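Local coordinates for bacteriocin immunity protein (Pseudomonas aeruginosa, PDB 6W0V), which binds the nuclease domain of pyocin S8 as its cognate immunity protein and so probably protects the producing cell from the toxin's DNase activity, at residues F13-E18 and D31-A36; R22-S25 and E29-V32; T47-Y52 and L65-E70; E70-A73 and L77-F80. The protein carries 1 engineered substitution. One frame throughout, in Å; residues are numbered along the deposited sequence.

Four contacts tie together an all-helical chain. Interactions 1 and 2 both use helix 27-41 and their centres lie about 8 Å apart; interaction 1 joins it to helix 9-21, while interaction 2 joins residues 29-32 near its start to the preceding loop. Further along the chain, interaction 3 sets helix 48-51 against helix 61-74, and interaction 4 closes the end of helix 61-74, sharing Glu-70 with interaction 3 at about 12 Å between centres. Interactions 2 and 4 are about 25 Å apart, on opposite sides of the chain's centre. Pyocin S8 reaches interactions 1, 2 and 3, whereas no part of it touches the segments of interaction 4.

Interaction 1 (F13-E18 and D31-A36); sequences FSLISE and DVVVYA
Leu-15 CA and Val-33 CA, 6.0 Å apart, are the nearest CA pair between 13-18 of helix 9-21 and 31-36 of helix 27-41; the axes of these short segments come within 9.2 Å, and their directions differ by 133°, a steeply inclined antiparallel arrangement. Val-33 carries the contact with two branches. Its CG1, anti to the backbone N (chi1 172°), is directed at the partner backbone and stops 3.2 Å from Leu-15 O, a tight approach of a methyl to a carbonyl oxygen. The other branch, beside the backbone N, turns to Glu-18, Val-33 CG2 lying 3.6 Å from Glu-18 OE1.

Leu-15 answers with its own fork. With CG opposite the carbonyl carbon (chi1 -77°), the side chain extends across the gap; Leu-15 CD2 is 4.2 Å from Val-33 CG1, and Leu-15 CD1 meets the methyl of Ala-36, 3.9 Å from its CB. The two methyls of Leu-15 therefore rest on residues three positions apart, nearly one turn of helix 27-41. Farther along helix 9-21, the aliphatic part of Glu-18 leads its carboxylate past Val-33, while the charge itself is met by Arg-22 through a salt bridge. Leu-19 and Phe-24 also pack on Val-33, and Ile-37 continues the apolar row beside Leu-15.

No hydrogen bond crosses between the segments, and only 190 Å² is buried in all. The apolar contacts are those of Leu-15 with Val-33 and Ala-36; the Glu-18 carboxylate at their border is paired with Arg-22, so its charge does not have to be met by Val-33.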
loop_
_atom_site.group_PDB
_atom_site.type_symbol
_atom_site.label_atom_id
_atom_site.label_comp_id
_atom_site.label_asym_id
_atom_site.label_seq_id
_atom_site.Cartn_x
_atom_site.Cartn_y
_atom_site.Cartn_z
ATOM N N PHE B 13 8.300 15.595 -10.562
ATOM C CA PHE B 13 9.346 14.631 -10.160
ATOM C C PHE B 13 9.490 14.657 -8.638
ATOM O O PHE B 13 9.673 13.593 -8.024
ATOM C CB PHE B 13 10.677 14.959 -10.825
ATOM C CG PHE B 13 11.758 14.025 -10.361
ATOM C CD1 PHE B 13 11.745 12.698 -10.752
ATOM C CD2 PHE B 13 12.739 14.453 -9.482
ATOM C CE1 PHE B 13 12.721 11.824 -10.304
ATOM C CE2 PHE B 13 13.713 13.575 -9.034
ATOM C CZ PHE B 13 13.701 12.263 -9.448
ATOM N N SER B 14 9.421 15.855 -8.063
ATOM C CA SER B 14 9.465 16.083 -6.599
ATOM C C SER B 14 8.357 15.265 -5.937
ATOM O O SER B 14 8.670 14.574 -4.952
ATOM C CB SER B 14 9.341 17.534 -6.275
ATOM O OG SER B 14 9.573 17.764 -4.895
ATOM N N LEU B 15 7.127 15.329 -6.468
ATOM C CA LEU B 15 5.976 14.553 -5.931
ATOM C C LEU B 15 6.352 13.078 -5.913
ATOM O O LEU B 15 6.181 12.422 -4.876
ATOM C CB LEU B 15 4.724 14.722 -6.792
ATOM C CG LEU B 15 3.956 16.027 -6.642
ATOM C CD1 LEU B 15 2.803 16.053 -7.632
ATOM C CD2 LEU B 15 3.453 16.204 -5.216
ATOM N N ILE B 16 6.817 12.569 -7.046
ATOM C CA ILE B 16 7.136 11.129 -7.177
ATOM C C ILE B 16 8.222 10.806 -6.160
ATOM O O ILE B 16 8.121 9.774 -5.499
ATOM C CB ILE B 16 7.590 10.792 -8.598
ATOM C CG1 ILE B 16 6.503 11.110 -9.624
ATOM C CG2 ILE B 16 8.026 9.343 -8.659
ATOM C CD1 ILE B 16 7.010 11.146 -11.044
ATOM N N SER B 17 9.249 11.651 -6.106
ATOM C CA SER B 17 10.417 11.453 -5.224
ATOM C C SER B 17 9.928 11.309 -3.784
ATOM O O SER B 17 10.431 10.434 -3.089
ATOM C CB SER B 17 11.384 12.574 -5.351
ATOM O OG SER B 17 12.488 12.363 -4.486
ATOM N N GLU B 18 8.950 12.118 -3.387
ATOM C CA GLU B 18 8.375 12.068 -2.022
ATOM C C GLU B 18 7.997 10.626 -1.691
ATOM O O GLU B 18 8.299 10.182 -0.594
ATOM C CB GLU B 18 7.143 12.955 -1.899
ATOM C CG GLU B 18 7.464 14.429 -1.962
ATOM C CD GLU B 18 6.290 15.328 -1.637
ATOM O OE1 GLU B 18 5.600 15.044 -0.651
ATOM O OE2 GLU B 18 6.075 16.302 -2.368
ATOM N N ASP B 31 -1.619 9.691 0.168
ATOM C CA ASP B 31 -2.593 9.535 -0.932
ATOM C C ASP B 31 -2.657 10.822 -1.737
ATOM O O ASP B 31 -2.822 10.738 -2.956
ATOM C CB ASP B 31 -3.985 9.224 -0.400
ATOM C CG ASP B 31 -4.204 7.752 -0.165
ATOM O OD1 ASP B 31 -3.289 6.975 -0.483
ATOM O OD2 ASP B 31 -5.294 7.411 0.326
ATOM N N VAL B 32 -2.559 11.966 -1.072
ATOM C CA VAL B 32 -2.641 13.267 -1.785
ATOM C C VAL B 32 -1.547 13.242 -2.842
ATOM O O VAL B 32 -1.838 13.603 -3.974
ATOM C CB VAL B 32 -2.485 14.460 -0.831
ATOM C CG1 VAL B 32 -2.276 15.756 -1.600
ATOM C CG2 VAL B 32 -3.674 14.575 0.101
ATOM N N VAL B 33 -0.350 12.812 -2.464
ATOM C CA VAL B 33 0.810 12.818 -3.396
ATOM C C VAL B 33 0.555 11.751 -4.450
ATOM O O VAL B 33 0.660 12.032 -5.648
ATOM C CB VAL B 33 2.120 12.592 -2.632
ATOM C CG1 VAL B 33 3.290 12.391 -3.577
ATOM C CG2 VAL B 33 2.387 13.739 -1.680
ATOM N N VAL B 34 0.232 10.546 -4.033
ATOM C CA VAL B 34 0.036 9.431 -4.987
ATOM C C VAL B 34 -0.975 9.871 -6.032
ATOM O O VAL B 34 -0.716 9.717 -7.218
ATOM C CB VAL B 34 -0.433 8.153 -4.283
ATOM C CG1 VAL B 34 -0.938 7.131 -5.292
ATOM C CG2 VAL B 34 0.669 7.579 -3.415
ATOM N N TYR B 35 -2.106 10.401 -5.603
ATOM C CA TYR B 35 -3.201 10.721 -6.540
ATOM C C TYR B 35 -2.884 11.985 -7.316
ATOM O O TYR B 35 -3.352 12.065 -8.446
ATOM C CB TYR B 35 -4.540 10.715 -5.821
ATOM C CG TYR B 35 -4.931 9.275 -5.716
ATOM C CD1 TYR B 35 -5.415 8.612 -6.830
ATOM C CD2 TYR B 35 -4.591 8.533 -4.608
ATOM C CE1 TYR B 35 -5.688 7.256 -6.791
ATOM C CE2 TYR B 35 -4.871 7.180 -4.544
ATOM C CZ TYR B 35 -5.424 6.540 -5.637
ATOM O OH TYR B 35 -5.697 5.203 -5.607
ATOM N N ALA B 36 -2.111 12.903 -6.752
ATOM C CA ALA B 36 -1.667 14.082 -7.519
ATOM C C ALA B 36 -0.925 13.522 -8.728
ATOM O O ALA B 36 -1.164 13.974 -9.862
ATOM C CB ALA B 36 -0.808 15.002 -6.697
#

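Interaction 2 (R22-S25 and E29-V32); sequences RSFS and ERDV
Glu-29 binds the preceding loop through both carboxylate oxygens. OE1 accepts the backbone N-H of Ser-25, Ser-25 N to Glu-29 OE1 being 2.8 Å with an N-H...O angle of 161°, and the donor meets the oxygen nearly along its C-O axis. OE2 takes the salt bridge, 3.0 Å from Arg-22 NH2; the guanidinium and carboxylate are neither coplanar nor perpendicular, and the two side chains run across each other at about a right angle. Arg-22 divides its charge, since its NH1 also pairs with Glu-18.

Two waters fill out the polar set. Water 1 accepts from Arg-22 NH2 at 2.8 Å and donates to Ser-23 O and Glu-29 OE1, while water 2 lies 2.7 Å from Ser-25 OG and donates to Glu-29 OE2. The carboxylate can span these partners because Glu-29 CG is anti to the backbone N (chi1 -172°) and the chain runs extended to the loop.

Beneath the polar layer, the Phe-24 ring, also touched by Leu-19, is sandwiched. Arg-30 CA sits over one face, 3.7 Å from the Phe-24 ring centroid and 22° off the normal, a CH-pi contact; Arg-22 CD lies over the opposite face, and Glu-29 CG abuts the edge in plane. Ser-23 OG and Phe-24 N bond Asp-76 of the pyocin S8 chain, and Arg-30 NH1 reaches Ser-79 O of that chain.

Ser-26 OG is bonded to Glu-29 N while Glu-29 accepts from Ser-25 N, like a capping box but one residue out of register, between helices 9-21 and 27-41 where pyocin S8 binds.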
loop_
_atom_site.group_PDB
_atom_site.type_symbol
_atom_site.label_atom_id
_atom_site.label_comp_id
_atom_site.label_asym_id
_atom_site.label_seq_id
_atom_site.Cartn_x
_atom_site.Cartn_y
_atom_site.Cartn_z
ATOM N N ARG B 22 10.217 10.388 1.228
ATOM C CA ARG B 22 9.562 11.169 2.311
ATOM C C ARG B 22 8.831 10.189 3.224
ATOM O O ARG B 22 8.293 9.187 2.722
ATOM C CB ARG B 22 8.604 12.229 1.755
ATOM C CG ARG B 22 7.508 12.680 2.714
ATOM C CD ARG B 22 6.658 13.780 2.101
ATOM N NE ARG B 22 5.752 14.405 3.058
ATOM C CZ ARG B 22 4.777 15.265 2.753
ATOM N NH1 ARG B 22 4.535 15.611 1.498
ATOM N NH2 ARG B 22 4.031 15.772 3.719
ATOM N N SER B 23 8.817 10.475 4.521
ATOM C CA SER B 23 7.937 9.778 5.484
ATOM C C SER B 23 6.627 10.553 5.599
ATOM O O SER B 23 6.642 11.739 5.999
ATOM C CB SER B 23 8.598 9.575 6.806
ATOM O OG SER B 23 9.504 8.493 6.719
ATOM N N PHE B 24 5.533 9.897 5.252
ATOM C CA PHE B 24 4.184 10.483 5.353
ATOM C C PHE B 24 3.637 10.177 6.734
ATOM O O PHE B 24 3.809 9.046 7.206
ATOM C CB PHE B 24 3.305 9.947 4.237
ATOM C CG PHE B 24 3.740 10.479 2.906
ATOM C CD1 PHE B 24 3.314 11.728 2.500
ATOM C CD2 PHE B 24 4.616 9.765 2.112
ATOM C CE1 PHE B 24 3.709 12.233 1.277
ATOM C CE2 PHE B 24 5.014 10.279 0.891
ATOM C CZ PHE B 24 4.567 11.513 0.486
ATOM N N SER B 25 3.021 11.186 7.337
ATOM C CA SER B 25 2.448 11.107 8.699
ATOM C C SER B 25 1.166 10.281 8.685
ATOM O O SER B 25 0.720 9.891 9.754
ATOM C CB SER B 25 2.203 12.470 9.261
ATOM O OG SER B 25 1.263 13.176 8.470
ATOM N N GLU B 29 -2.170 11.614 3.829
ATOM C CA GLU B 29 -1.158 12.582 3.364
ATOM C C GLU B 29 -0.457 11.975 2.158
ATOM O O GLU B 29 -0.246 12.681 1.157
ATOM C CB GLU B 29 -0.141 12.872 4.449
ATOM C CG GLU B 29 0.786 13.983 4.072
ATOM C CD GLU B 29 1.746 14.247 5.199
ATOM O OE1 GLU B 29 2.409 13.284 5.643
ATOM O OE2 GLU B 29 1.783 15.392 5.650
ATOM N N ARG B 30 -0.102 10.704 2.246
ATOM C CA ARG B 30 0.594 10.045 1.126
ATOM C C ARG B 30 -0.352 9.977 -0.058
ATOM O O ARG B 30 0.086 10.201 -1.184
ATOM C CB ARG B 30 1.063 8.646 1.481
ATOM C CG ARG B 30 1.755 7.982 0.307
ATOM C CD ARG B 30 2.221 6.593 0.590
ATOM N NE ARG B 30 1.103 5.767 0.975
ATOM C CZ ARG B 30 1.174 4.478 1.207
ATOM N NH1 ARG B 30 0.083 3.838 1.589
ATOM N NH2 ARG B 30 2.317 3.836 1.068
ATOM N N ASP B 31 -1.619 9.691 0.168
ATOM C CA ASP B 31 -2.593 9.535 -0.932
ATOM C C ASP B 31 -2.657 10.822 -1.737
ATOM O O ASP B 31 -2.822 10.738 -2.956
ATOM C CB ASP B 31 -3.985 9.224 -0.400
ATOM C CG ASP B 31 -4.204 7.752 -0.165
ATOM O OD1 ASP B 31 -3.289 6.975 -0.483
ATOM O OD2 ASP B 31 -5.294 7.411 0.326
ATOM N N VAL B 32 -2.559 11.966 -1.072
ATOM C CA VAL B 32 -2.641 13.267 -1.785
ATOM C C VAL B 32 -1.547 13.242 -2.842
ATOM O O VAL B 32 -1.838 13.603 -3.974
ATOM C CB VAL B 32 -2.485 14.460 -0.831
ATOM C CG1 VAL B 32 -2.276 15.756 -1.600
ATOM C CG2 VAL B 32 -3.674 14.575 0.101
HETATM O O HOH W 1 4.786 14.149 5.875
HETATM O O HOH W 2 2.880 15.318 8.425
#

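Interaction 3 (T47-Y52 and L65-E70); sequences TDIIFY and LKRIKE
Ile-49, Arg-67 and Ile-68 make up this buried contact, and Ile-49 contributes the most surface, 94 Å² out of 202 Å². Its carbonyl oxygen is gripped side-on by Arg-67 with two nitrogens: Arg-67 NE is 3.0 Å from Ile-49 O, and Arg-67 NH2 is 2.7 Å from the same atom. The oxygen lies in the guanidinium plane. NE comes in the carbonyl plane on a lone pair, at a C=O...N angle of 134°, whereas NH2 arrives almost in line with the bond, at 166°.

The bend at chi3 (-72°) turns the guanidinium back to this carbonyl and leaves the aliphatic part of Arg-67 lying alongside Ile-49, the two side chains sliding past each other in opposite directions. Ile-49 CG1 is 3.5 Å from Arg-67 CB, and Ile-49 CD1 is 3.7 Å from Arg-67 CD. On the other branch, Ile-49 CG2 meets Ile-68 CG1 at 4.2 Å, and Ile-68 is backed by Phe-12 and Ala-41.

Water 3 extends the grip by donating to Ile-50 O and accepting a weak bond from Arg-67 NH2, while Arg-67 NH1 binds Glu-58 O. Four residues after Ile-49 stands Pro-53, which has no N-H to offer a helical bond. The arginine thus supplies Ile-49 O with donors, holding helix 48-51, whose Asp-48, with Tyr-52 just after it, hydrogen-bonds pyocin S8, against helix 61-74; its positive charge probably suits the C-terminal, carbonyl end of helix 48-51.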
loop_
_atom_site.group_PDB
_atom_site.type_symbol
_atom_site.label_atom_id
_atom_site.label_comp_id
_atom_site.label_asym_id
_atom_site.label_seq_id
_atom_site.Cartn_x
_atom_site.Cartn_y
_atom_site.Cartn_z
ATOM N N THR B 47 -1.774 3.554 -10.161
ATOM C CA THR B 47 -0.777 3.535 -9.078
ATOM C C THR B 47 0.287 2.482 -9.359
ATOM O O THR B 47 1.351 2.573 -8.749
ATOM C CB THR B 47 -1.458 3.276 -7.736
ATOM O OG1 THR B 47 -2.244 2.092 -7.869
ATOM C CG2 THR B 47 -2.327 4.436 -7.307
ATOM N N ASP B 48 0.016 1.520 -10.237
ATOM C CA ASP B 48 0.991 0.441 -10.516
ATOM C C ASP B 48 2.277 1.066 -11.030
ATOM O O ASP B 48 3.333 0.520 -10.778
ATOM C CB ASP B 48 0.489 -0.538 -11.565
ATOM C CG ASP B 48 -0.600 -1.441 -11.044
ATOM O OD1 ASP B 48 -1.006 -1.248 -9.878
ATOM O OD2 ASP B 48 -1.025 -2.308 -11.799
ATOM N N ILE B 49 2.153 2.182 -11.732
ATOM C CA ILE B 49 3.321 2.829 -12.378
ATOM C C ILE B 49 4.298 3.269 -11.280
ATOM O O ILE B 49 5.500 3.331 -11.538
ATOM C CB ILE B 49 2.818 3.971 -13.275
ATOM C CG1 ILE B 49 3.665 4.085 -14.540
ATOM C CG2 ILE B 49 2.689 5.268 -12.498
ATOM C CD1 ILE B 49 3.466 2.911 -15.480
ATOM N N ILE B 50 3.801 3.507 -10.065
ATOM C CA ILE B 50 4.642 3.866 -8.897
ATOM C C ILE B 50 4.943 2.602 -8.101
ATOM O O ILE B 50 6.102 2.358 -7.774
ATOM C CB ILE B 50 3.913 4.886 -8.012
ATOM C CG1 ILE B 50 3.543 6.145 -8.800
ATOM C CG2 ILE B 50 4.751 5.199 -6.788
ATOM C CD1 ILE B 50 2.493 6.986 -8.127
ATOM N N PHE B 51 3.897 1.869 -7.734
ATOM C CA PHE B 51 3.980 0.851 -6.664
ATOM C C PHE B 51 4.301 -0.535 -7.200
ATOM O O PHE B 51 4.758 -1.360 -6.428
ATOM C CB PHE B 51 2.685 0.841 -5.867
ATOM C CG PHE B 51 2.571 2.080 -5.036
ATOM C CD1 PHE B 51 3.184 2.151 -3.796
ATOM C CD2 PHE B 51 1.915 3.196 -5.515
ATOM C CE1 PHE B 51 3.129 3.318 -3.056
ATOM C CE2 PHE B 51 1.842 4.353 -4.762
ATOM C CZ PHE B 51 2.455 4.411 -3.535
ATOM N N TYR B 52 4.074 -0.776 -8.486
ATOM C CA TYR B 52 4.292 -2.102 -9.103
ATOM C C TYR B 52 5.100 -1.928 -10.369
ATOM O O TYR B 52 4.666 -2.337 -11.438
ATOM C CB TYR B 52 2.955 -2.802 -9.311
ATOM C CG TYR B 52 2.370 -3.157 -7.982
ATOM C CD1 TYR B 52 2.737 -4.336 -7.367
ATOM C CD2 TYR B 52 1.583 -2.258 -7.292
ATOM C CE1 TYR B 52 2.269 -4.660 -6.113
ATOM C CE2 TYR B 52 1.106 -2.564 -6.035
ATOM C CZ TYR B 52 1.456 -3.764 -5.451
ATOM O OH TYR B 52 0.984 -4.081 -4.221
ATOM N N LEU B 65 8.716 8.637 -13.393
ATOM C CA LEU B 65 8.601 9.838 -14.243
ATOM C C LEU B 65 8.716 9.394 -15.695
ATOM O O LEU B 65 7.883 9.812 -16.494
ATOM C CB LEU B 65 9.695 10.831 -13.875
ATOM C CG LEU B 65 9.658 12.120 -14.683
ATOM C CD1 LEU B 65 8.462 12.977 -14.296
ATOM C CD2 LEU B 65 10.961 12.880 -14.503
ATOM N N LYS B 66 9.696 8.544 -15.996
ATOM C CA LYS B 66 9.870 8.011 -17.365
ATOM C C LYS B 66 8.595 7.294 -17.803
ATOM O O LYS B 66 8.105 7.528 -18.892
ATOM C CB LYS B 66 11.030 7.025 -17.426
ATOM C CG LYS B 66 11.321 6.544 -18.837
ATOM C CD LYS B 66 12.283 5.399 -18.924
ATOM C CE LYS B 66 11.604 4.055 -18.804
ATOM N NZ LYS B 66 12.502 2.947 -19.204
ATOM N N ARG B 67 8.068 6.406 -16.972
ATOM C CA ARG B 67 6.895 5.607 -17.390
ATOM C C ARG B 67 5.735 6.558 -17.687
ATOM O O ARG B 67 5.001 6.327 -18.664
ATOM C CB ARG B 67 6.580 4.569 -16.321
ATOM C CG ARG B 67 7.632 3.475 -16.270
ATOM C CD ARG B 67 7.170 2.338 -15.399
ATOM N NE ARG B 67 7.169 2.635 -13.983
ATOM C CZ ARG B 67 8.242 2.640 -13.201
ATOM N NH1 ARG B 67 9.444 2.426 -13.701
ATOM N NH2 ARG B 67 8.120 2.848 -11.904
ATOM N N ILE B 68 5.603 7.618 -16.900
ATOM C CA ILE B 68 4.498 8.595 -17.083
ATOM C C ILE B 68 4.752 9.373 -18.359
ATOM O O ILE B 68 3.852 9.481 -19.176
ATOM C CB ILE B 68 4.390 9.517 -15.868
ATOM C CG1 ILE B 68 3.875 8.707 -14.681
ATOM C CG2 ILE B 68 3.514 10.711 -16.178
ATOM C CD1 ILE B 68 3.888 9.445 -13.381
ATOM N N LYS B 69 5.966 9.876 -18.500
ATOM C CA LYS B 69 6.293 10.718 -19.662
ATOM C C LYS B 69 6.194 9.888 -20.931
ATOM O O LYS B 69 5.659 10.389 -21.912
ATOM C CB LYS B 69 7.696 11.262 -19.484
ATOM C CG LYS B 69 7.780 12.385 -18.479
ATOM C CD LYS B 69 9.188 12.748 -18.169
ATOM C CE LYS B 69 9.961 13.196 -19.387
ATOM N NZ LYS B 69 11.338 13.504 -18.967
ATOM N N GLU B 70 6.727 8.678 -20.911
ATOM C CA GLU B 70 6.767 7.865 -22.144
ATOM C C GLU B 70 5.343 7.564 -22.555
ATOM O O GLU B 70 5.009 7.657 -23.733
ATOM C CB GLU B 70 7.518 6.567 -21.954
ATOM C CG GLU B 70 8.996 6.785 -21.919
ATOM C CD GLU B 70 9.756 5.487 -22.024
ATOM O OE1 GLU B 70 9.164 4.430 -21.752
ATOM O OE2 GLU B 70 10.922 5.546 -22.380
HETATM O O HOH W 3 8.578 2.547 -9.170
#

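Interaction 4 (E70-A73 and L77-F80); sequences EWRA and LPGF
Arg-72 turns its guanidinium onto Leu-77 and Pro-78, in the loop that follows its own helix 61-74. Its CG lies opposite the carbonyl carbon (chi1 -69°), and a bend at chi3 (66°) swings the guanidinium round so that two nitrogens take Pro-78 O side-on: Arg-72 NE is 2.8 Å from Pro-78 O and Arg-72 NH2 is 2.7 Å from it. The oxygen lies close to the guanidinium plane, and NE meets it nearly end-on to the carbonyl bond.

One face of the same flat group is covered by Leu-77, whose CB sits over its centre, 3.7 Å from Arg-72 CZ. Leu-77 has chi1 -67°, which carries CD1 past the guanidinium to the indole of Trp-71; Leu-77 CD1 is 3.4 Å from Trp-71 CZ3, a close apolar touch. The backbone adds Leu-77 N to Arg-72 O, 3.0 Å, a six-to-one bond of the kind that forms part of a Schellman motif at a helix end.

Arg-72 NH1 bonds Ala-41 O and Gln-42 OE1, at and just past the end of helix 27-41, while Phe-80 packs on Phe-12 of helix 9-21 and on Leu-65 and Lys-69 of helix 61-74. The C-terminal tail is thereby folded back along helix 61-74, against helices 9-21 and 27-41.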
loop_
_atom_site.group_PDB
_atom_site.type_symbol
_atom_site.label_atom_id
_atom_site.label_comp_id
_atom_site.label_asym_id
_atom_site.label_seq_id
_atom_site.Cartn_x
_atom_site.Cartn_y
_atom_site.Cartn_z
ATOM N N GLU B 70 6.727 8.678 -20.911
ATOM C CA GLU B 70 6.767 7.865 -22.144
ATOM C C GLU B 70 5.343 7.564 -22.555
ATOM O O GLU B 70 5.009 7.657 -23.733
ATOM C CB GLU B 70 7.518 6.567 -21.954
ATOM C CG GLU B 70 8.996 6.785 -21.919
ATOM C CD GLU B 70 9.756 5.487 -22.024
ATOM O OE1 GLU B 70 9.164 4.430 -21.752
ATOM O OE2 GLU B 70 10.922 5.546 -22.380
ATOM N N TRP B 71 4.520 7.199 -21.592
ATOM C CA TRP B 71 3.151 6.810 -21.936
ATOM C C TRP B 71 2.416 8.010 -22.525
ATOM O O TRP B 71 1.757 7.884 -23.570
ATOM C CB TRP B 71 2.456 6.252 -20.705
ATOM C CG TRP B 71 1.237 5.585 -21.212
ATOM C CD1 TRP B 71 1.154 4.365 -21.813
ATOM C CD2 TRP B 71 -0.026 6.217 -21.382
ATOM N NE1 TRP B 71 -0.112 4.158 -22.273
ATOM C CE2 TRP B 71 -0.857 5.277 -22.023
ATOM C CE3 TRP B 71 -0.540 7.460 -21.007
ATOM C CZ2 TRP B 71 -2.181 5.556 -22.327
ATOM C CZ3 TRP B 71 -1.859 7.722 -21.289
ATOM C CH2 TRP B 71 -2.660 6.785 -21.939
ATOM N N ARG B 72 2.544 9.160 -21.883
ATOM C CA ARG B 72 1.842 10.380 -22.330
ATOM C C ARG B 72 2.377 10.784 -23.694
ATOM O O ARG B 72 1.565 11.059 -24.573
ATOM C CB ARG B 72 2.060 11.486 -21.311
ATOM C CG ARG B 72 1.337 11.164 -20.018
ATOM C CD ARG B 72 1.509 12.247 -19.002
ATOM N NE ARG B 72 0.845 13.430 -19.485
ATOM C CZ ARG B 72 -0.459 13.655 -19.459
ATOM N NH1 ARG B 72 -1.282 12.782 -18.897
ATOM N NH2 ARG B 72 -0.928 14.787 -19.955
ATOM N N ALA B 73 3.696 10.775 -23.840
ATOM C CA ALA B 73 4.331 11.221 -25.094
ATOM C C ALA B 73 3.897 10.298 -26.231
ATOM O O ALA B 73 3.791 10.787 -27.348
ATOM C CB ALA B 73 5.816 11.271 -24.934
ATOM N N LEU B 77 -0.787 12.765 -25.276
ATOM C CA LEU B 77 -1.057 13.611 -24.101
ATOM C C LEU B 77 0.099 14.556 -23.871
ATOM O O LEU B 77 1.250 14.232 -24.150
ATOM C CB LEU B 77 -1.305 12.716 -22.892
ATOM C CG LEU B 77 -2.584 11.903 -22.986
ATOM C CD1 LEU B 77 -2.678 10.981 -21.795
ATOM C CD2 LEU B 77 -3.791 12.820 -23.066
ATOM N N PRO B 78 -0.209 15.756 -23.354
ATOM C CA PRO B 78 0.789 16.791 -23.169
ATOM C C PRO B 78 1.730 16.457 -22.015
ATOM O O PRO B 78 1.388 15.698 -21.118
ATOM C CB PRO B 78 -0.019 18.057 -22.896
ATOM C CG PRO B 78 -1.305 17.553 -22.311
ATOM C CD PRO B 78 -1.545 16.199 -22.944
ATOM N N GLY B 79 2.931 17.000 -22.112
ATOM C CA GLY B 79 3.948 16.897 -21.067
ATOM C C GLY B 79 3.883 18.097 -20.160
ATOM O O GLY B 79 2.833 18.796 -20.113
ATOM N N PHE B 80 4.980 18.325 -19.460
ATOM C CA PHE B 80 5.091 19.317 -18.370
ATOM C C PHE B 80 5.148 20.712 -18.977
ATOM O O PHE B 80 5.505 20.818 -20.158
ATOM C CB PHE B 80 6.320 18.981 -17.535
ATOM C CG PHE B 80 6.186 17.632 -16.892
ATOM C CD1 PHE B 80 5.230 17.439 -15.912
ATOM C CD2 PHE B 80 6.958 16.554 -17.287
ATOM C CE1 PHE B 80 5.068 16.199 -15.323
ATOM C CE2 PHE B 80 6.793 15.312 -16.698
ATOM C CZ PHE B 80 5.859 15.142 -15.703
HETATM O O HOH W 4 1.999 13.613 -26.800
#